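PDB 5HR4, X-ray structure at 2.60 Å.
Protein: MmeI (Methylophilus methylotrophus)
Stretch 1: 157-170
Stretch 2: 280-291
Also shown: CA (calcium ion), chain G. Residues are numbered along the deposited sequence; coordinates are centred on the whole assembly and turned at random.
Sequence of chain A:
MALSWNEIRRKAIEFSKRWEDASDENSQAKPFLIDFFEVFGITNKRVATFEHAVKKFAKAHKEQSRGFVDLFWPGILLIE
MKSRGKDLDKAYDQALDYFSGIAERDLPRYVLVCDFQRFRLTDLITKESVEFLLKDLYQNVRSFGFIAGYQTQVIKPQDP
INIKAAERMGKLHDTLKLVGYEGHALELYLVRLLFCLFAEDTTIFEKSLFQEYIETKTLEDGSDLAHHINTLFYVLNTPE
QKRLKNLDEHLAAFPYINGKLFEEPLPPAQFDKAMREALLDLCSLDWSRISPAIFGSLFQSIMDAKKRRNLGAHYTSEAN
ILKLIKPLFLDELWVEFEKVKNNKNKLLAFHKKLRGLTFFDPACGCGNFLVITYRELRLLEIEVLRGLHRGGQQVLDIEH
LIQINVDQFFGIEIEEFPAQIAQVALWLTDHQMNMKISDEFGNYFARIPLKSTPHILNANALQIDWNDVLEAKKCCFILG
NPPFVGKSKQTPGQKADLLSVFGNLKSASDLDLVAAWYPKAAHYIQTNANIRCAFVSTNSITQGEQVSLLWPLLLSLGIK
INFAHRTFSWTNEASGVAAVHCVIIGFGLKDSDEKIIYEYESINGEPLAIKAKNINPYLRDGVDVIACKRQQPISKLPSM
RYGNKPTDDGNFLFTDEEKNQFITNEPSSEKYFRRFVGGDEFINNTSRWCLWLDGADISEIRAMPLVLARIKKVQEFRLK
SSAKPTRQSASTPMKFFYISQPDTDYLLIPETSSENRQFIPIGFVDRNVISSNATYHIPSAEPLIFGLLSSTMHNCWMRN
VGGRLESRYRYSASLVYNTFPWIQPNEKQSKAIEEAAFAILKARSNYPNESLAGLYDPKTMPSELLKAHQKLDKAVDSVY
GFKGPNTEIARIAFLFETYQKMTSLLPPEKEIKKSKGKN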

# COMPACT_ATOMS: atom_id res chain seq x y z
N PRO A 157 34.86 -0.48 -20.10
CA PRO A 157 34.07 0.41 -19.26
C PRO A 157 33.67 -0.27 -17.94
O PRO A 157 33.72 -1.50 -17.81
CB PRO A 157 32.85 0.88 -20.01
N GLN A 158 33.26 0.53 -16.96
CA GLN A 158 32.91 0.02 -15.64
C GLN A 158 31.49 -0.52 -15.63
O GLN A 158 30.60 0.02 -16.29
CB GLN A 158 33.07 1.12 -14.58
CG GLN A 158 34.50 1.65 -14.46
CD GLN A 158 34.69 2.60 -13.28
OE1 GLN A 158 33.79 3.37 -12.94
NE2 GLN A 158 35.86 2.54 -12.64
N ASP A 159 31.27 -1.59 -14.85
CA ASP A 159 29.95 -2.22 -14.78
C ASP A 159 28.93 -1.23 -14.23
O ASP A 159 29.14 -0.68 -13.14
CB ASP A 159 29.97 -3.46 -13.89
CG ASP A 159 30.84 -4.60 -14.44
OD1 ASP A 159 31.23 -4.55 -15.63
OD2 ASP A 159 31.11 -5.56 -13.68
N PRO A 160 27.83 -0.96 -14.93
CA PRO A 160 26.81 -0.08 -14.36
C PRO A 160 26.18 -0.68 -13.12
O PRO A 160 26.09 -1.90 -12.97
CB PRO A 160 25.78 0.07 -15.49
CG PRO A 160 26.11 -1.00 -16.47
CD PRO A 160 27.57 -1.27 -16.34
N ILE A 161 25.79 0.19 -12.19
CA ILE A 161 25.26 -0.27 -10.91
C ILE A 161 23.91 -0.94 -11.11
O ILE A 161 23.16 -0.61 -12.03
CB ILE A 161 25.14 0.89 -9.91
CG1 ILE A 161 24.47 2.08 -10.59
CG2 ILE A 161 26.50 1.30 -9.37
CD1 ILE A 161 23.51 2.78 -9.69
N ASN A 162 23.60 -1.88 -10.22
CA ASN A 162 22.29 -2.50 -10.20
C ASN A 162 21.74 -2.43 -8.78
O ASN A 162 22.29 -1.71 -7.94
CB ASN A 162 22.37 -3.96 -10.69
CG ASN A 162 23.47 -4.75 -9.98
OD1 ASN A 162 23.70 -4.61 -8.78
ND2 ASN A 162 24.18 -5.58 -10.75
N ILE A 163 20.68 -3.18 -8.48
CA ILE A 163 20.19 -3.23 -7.11
C ILE A 163 21.25 -3.75 -6.14
O ILE A 163 21.30 -3.31 -4.98
CB ILE A 163 18.91 -4.07 -7.03
CG1 ILE A 163 17.90 -3.57 -8.05
CG2 ILE A 163 18.34 -4.00 -5.62
CD1 ILE A 163 17.54 -2.14 -7.80
N LYS A 164 22.11 -4.68 -6.57
CA LYS A 164 23.06 -5.25 -5.62
C LYS A 164 24.06 -4.20 -5.13
O LYS A 164 24.63 -4.35 -4.05
CB LYS A 164 23.79 -6.45 -6.22
N ALA A 165 24.25 -3.13 -5.90
CA ALA A 165 25.18 -2.08 -5.48
C ALA A 165 24.57 -1.22 -4.38
O ALA A 165 25.25 -0.89 -3.40
CB ALA A 165 25.57 -1.21 -6.67
N ALA A 166 23.30 -0.85 -4.52
CA ALA A 166 22.68 -0.10 -3.44
C ALA A 166 22.67 -0.91 -2.15
O ALA A 166 23.00 -0.39 -1.08
CB ALA A 166 21.26 0.33 -3.81
N GLU A 167 22.33 -2.20 -2.24
CA GLU A 167 22.30 -3.02 -1.03
C GLU A 167 23.67 -3.09 -0.36
O GLU A 167 23.76 -3.06 0.87
CB GLU A 167 21.76 -4.41 -1.37
CG GLU A 167 20.24 -4.44 -1.67
CD GLU A 167 19.76 -5.79 -2.22
OE1 GLU A 167 20.60 -6.70 -2.36
OE2 GLU A 167 18.54 -5.92 -2.52
N ARG A 168 24.74 -3.15 -1.16
CA ARG A 168 26.09 -3.15 -0.59
C ARG A 168 26.41 -1.82 0.07
O ARG A 168 27.01 -1.77 1.15
CB ARG A 168 27.12 -3.48 -1.68
CG ARG A 168 27.58 -4.95 -1.67
CD ARG A 168 28.63 -5.28 -2.75
NE ARG A 168 28.01 -5.63 -4.03
CZ ARG A 168 28.22 -4.99 -5.17
NH1 ARG A 168 29.06 -3.95 -5.21
NH2 ARG A 168 27.60 -5.38 -6.28
N MET A 169 26.02 -0.71 -0.57
CA MET A 169 26.18 0.60 0.03
C MET A 169 25.41 0.72 1.34
O MET A 169 25.91 1.30 2.31
CB MET A 169 25.74 1.68 -0.96
CG MET A 169 25.55 3.05 -0.36
SD MET A 169 25.74 4.37 -1.58
CE MET A 169 27.39 4.90 -1.14
N GLY A 170 24.21 0.15 1.39
CA GLY A 170 23.48 0.07 2.64
C GLY A 170 24.24 -0.64 3.74
O GLY A 170 24.22 -0.22 4.90
N LEU A 280 35.92 1.22 -2.23
CA LEU A 280 36.56 1.10 -3.53
C LEU A 280 35.74 0.21 -4.45
O LEU A 280 35.67 0.43 -5.67
CB LEU A 280 37.98 0.56 -3.38
CG LEU A 280 39.03 1.54 -2.90
CD1 LEU A 280 40.35 0.82 -2.64
CD2 LEU A 280 39.19 2.65 -3.92
N ASP A 281 35.13 -0.83 -3.88
CA ASP A 281 34.20 -1.67 -4.62
C ASP A 281 33.09 -0.85 -5.26
O ASP A 281 32.78 -1.01 -6.44
CB ASP A 281 33.62 -2.70 -3.67
CG ASP A 281 33.39 -4.00 -4.33
OD1 ASP A 281 32.34 -4.11 -5.00
OD2 ASP A 281 34.25 -4.88 -4.16
N LEU A 282 32.47 0.04 -4.48
CA LEU A 282 31.42 0.89 -5.03
C LEU A 282 31.99 1.81 -6.11
O LEU A 282 31.33 2.08 -7.12
CB LEU A 282 30.75 1.68 -3.91
CG LEU A 282 29.86 0.88 -2.95
CD1 LEU A 282 29.30 1.78 -1.86
CD2 LEU A 282 28.72 0.22 -3.70
N CYS A 283 33.22 2.31 -5.91
CA CYS A 283 33.80 3.21 -6.90
C CYS A 283 33.94 2.54 -8.26
O CYS A 283 33.73 3.18 -9.30
CB CYS A 283 35.17 3.72 -6.45
SG CYS A 283 35.16 4.81 -5.04
N SER A 284 34.30 1.26 -8.27
CA SER A 284 34.61 0.64 -9.55
C SER A 284 33.37 0.45 -10.43
O SER A 284 33.53 0.18 -11.62
CB SER A 284 35.30 -0.70 -9.34
OG SER A 284 34.42 -1.63 -8.75
N LEU A 285 32.16 0.61 -9.89
CA LEU A 285 30.96 0.58 -10.71
C LEU A 285 30.72 1.95 -11.36
O LEU A 285 31.34 2.96 -11.00
CB LEU A 285 29.76 0.17 -9.88
CG LEU A 285 29.93 -1.14 -9.10
CD1 LEU A 285 28.70 -1.44 -8.27
CD2 LEU A 285 30.24 -2.28 -10.04
N ASP A 286 29.80 1.98 -12.32
CA ASP A 286 29.43 3.21 -13.01
C ASP A 286 28.12 3.70 -12.41
O ASP A 286 27.07 3.06 -12.57
CB ASP A 286 29.31 2.97 -14.52
CG ASP A 286 29.14 4.26 -15.31
OD1 ASP A 286 29.48 5.35 -14.79
OD2 ASP A 286 28.67 4.18 -16.47
N TRP A 287 28.17 4.83 -11.71
CA TRP A 287 26.98 5.40 -11.08
C TRP A 287 26.22 6.31 -12.03
O TRP A 287 25.21 6.91 -11.62
CB TRP A 287 27.38 6.15 -9.80
CG TRP A 287 27.85 5.16 -8.83
CD1 TRP A 287 29.05 4.52 -8.85
CD2 TRP A 287 27.10 4.58 -7.77
NE1 TRP A 287 29.11 3.60 -7.84
CE2 TRP A 287 27.92 3.62 -7.16
CE3 TRP A 287 25.82 4.80 -7.26
CZ2 TRP A 287 27.51 2.88 -6.04
CZ3 TRP A 287 25.41 4.06 -6.16
CH2 TRP A 287 26.25 3.11 -5.57
N SER A 288 26.64 6.36 -13.29
CA SER A 288 26.14 7.36 -14.22
C SER A 288 24.63 7.28 -14.40
O SER A 288 23.95 8.31 -14.43
CB SER A 288 26.86 7.21 -15.56
OG SER A 288 26.71 8.41 -16.28
N ARG A 289 24.09 6.07 -14.52
CA ARG A 289 22.67 5.87 -14.79
C ARG A 289 21.99 5.38 -13.51
O ARG A 289 21.57 4.23 -13.40
CB ARG A 289 22.47 4.88 -15.95
CG ARG A 289 23.14 5.23 -17.25
CD ARG A 289 22.33 6.24 -18.04
NE ARG A 289 22.92 6.52 -19.35
CZ ARG A 289 22.65 7.59 -20.09
NH1 ARG A 289 21.79 8.50 -19.64
NH2 ARG A 289 23.24 7.77 -21.26
N ILE A 290 21.91 6.26 -12.53
CA ILE A 290 21.29 5.95 -11.25
C ILE A 290 19.83 6.35 -11.33
O ILE A 290 19.49 7.42 -11.83
CB ILE A 290 22.01 6.65 -10.08
CG1 ILE A 290 21.29 6.34 -8.76
CG2 ILE A 290 22.10 8.17 -10.29
CD1 ILE A 290 22.10 6.66 -7.50
N SER A 291 18.95 5.49 -10.82
CA SER A 291 17.53 5.65 -11.05
C SER A 291 16.73 5.42 -9.77
O SER A 291 17.26 4.89 -8.79
CB SER A 291 17.10 4.67 -12.12
OG SER A 291 17.81 3.47 -11.93
CA CA G . 32.97 4.48 -11.00
O HOH W 1 35.21 5.32 -10.67

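Two segments more than a hundred residues apart in sequence meet here, each pairing a short extended run with a helix. In the first, residues 157–162 are loop and lead into a helix that begins at Ile163; in the second, a helix arriving from earlier in the chain gives way to loop through Leu285, Asp286 and Trp287. The CA atoms come closest at Pro160 and Asp286, 4.4 Å apart, in a single beta bridge. Two hydrogen bonds make it: Asp286 N donates to Asp159 O at 2.9 Å, and Ile161 N donates to Asp286 O at 3.2 Å. Asp286 thus uses both its amide and its carbonyl, while Pro160, which has no amide hydrogen to give, sits between the two residues that bond. The bridge uses Asp159 O and Ile161 N and asks no N-H of Pro160, whose CA-to-CB bond points away from the other stretch.

A calcium ion makes a second tie. Gln158 OE1 binds it at 2.4 Å from one stretch; from the other come two backbone carbonyls, Cys283 O at 2.3 Å and Leu285 O at 2.2 Å. A water at 2.4 Å from the ion and ligands from elsewhere in the structure join them. The ion explains a proximity that would otherwise be unfavourable: Gln158 OE1 and Leu285 O, both acceptors, lie 3.2 Å apart because both face the same cation. A glutamine suits this place, since its neutral amide oxygen reaches the metal on an extended chain (chi1 m, chi2 t).

The apolar part of the contact centres on Ile161, which gives up the largest area to the other stretch. Its CG2 lies over one face of the Trp287 indole, 3.7 Å from the centroid of the five-membered ring in a CH-pi contact, and also packs 3.5 Å from Leu285 CB. Ile161 CD1 lies 4.2 Å from Ile290 CB. A branched side chain can serve several neighbours at once in this way. The tryptophan is held from its own stretch: Trp287 NE1 donates to Leu282 O at 2.8 Å, nearly straight, which satisfies the buried ring nitrogen and fixes the ring against the preceding helix.

Further along, Ala165, Arg168 and Met169 direct their CA-to-CB bonds toward the second stretch, the i, i+3, i+4 spacing that places residues on one side of a helix. Asn162 caps this helix, its OD1 accepting weak bonds from Lys164 N (2.7 Å) and Ala165 N (3.3 Å). Ala165 is small enough for close approach, with its CB 3.5 Å from Leu285 CD1. Met169 CB packs 3.7 Å from Leu282 CD1, and its sulfur lies obliquely to the tryptophan, SD to Trp287 CH2 being 4.2 Å. At the exposed margin, Arg168 NH1 forms a salt bridge with Asp281 OD1 at 3.3 Å, while Leu285 CD1 lies at the edge of the guanidinium. The rule is legible: two backbone bonds fix the register, a shared calcium adds a tie beside them, apolar side chains pack between the stretches, and a salt bridge lies at the exposed margin.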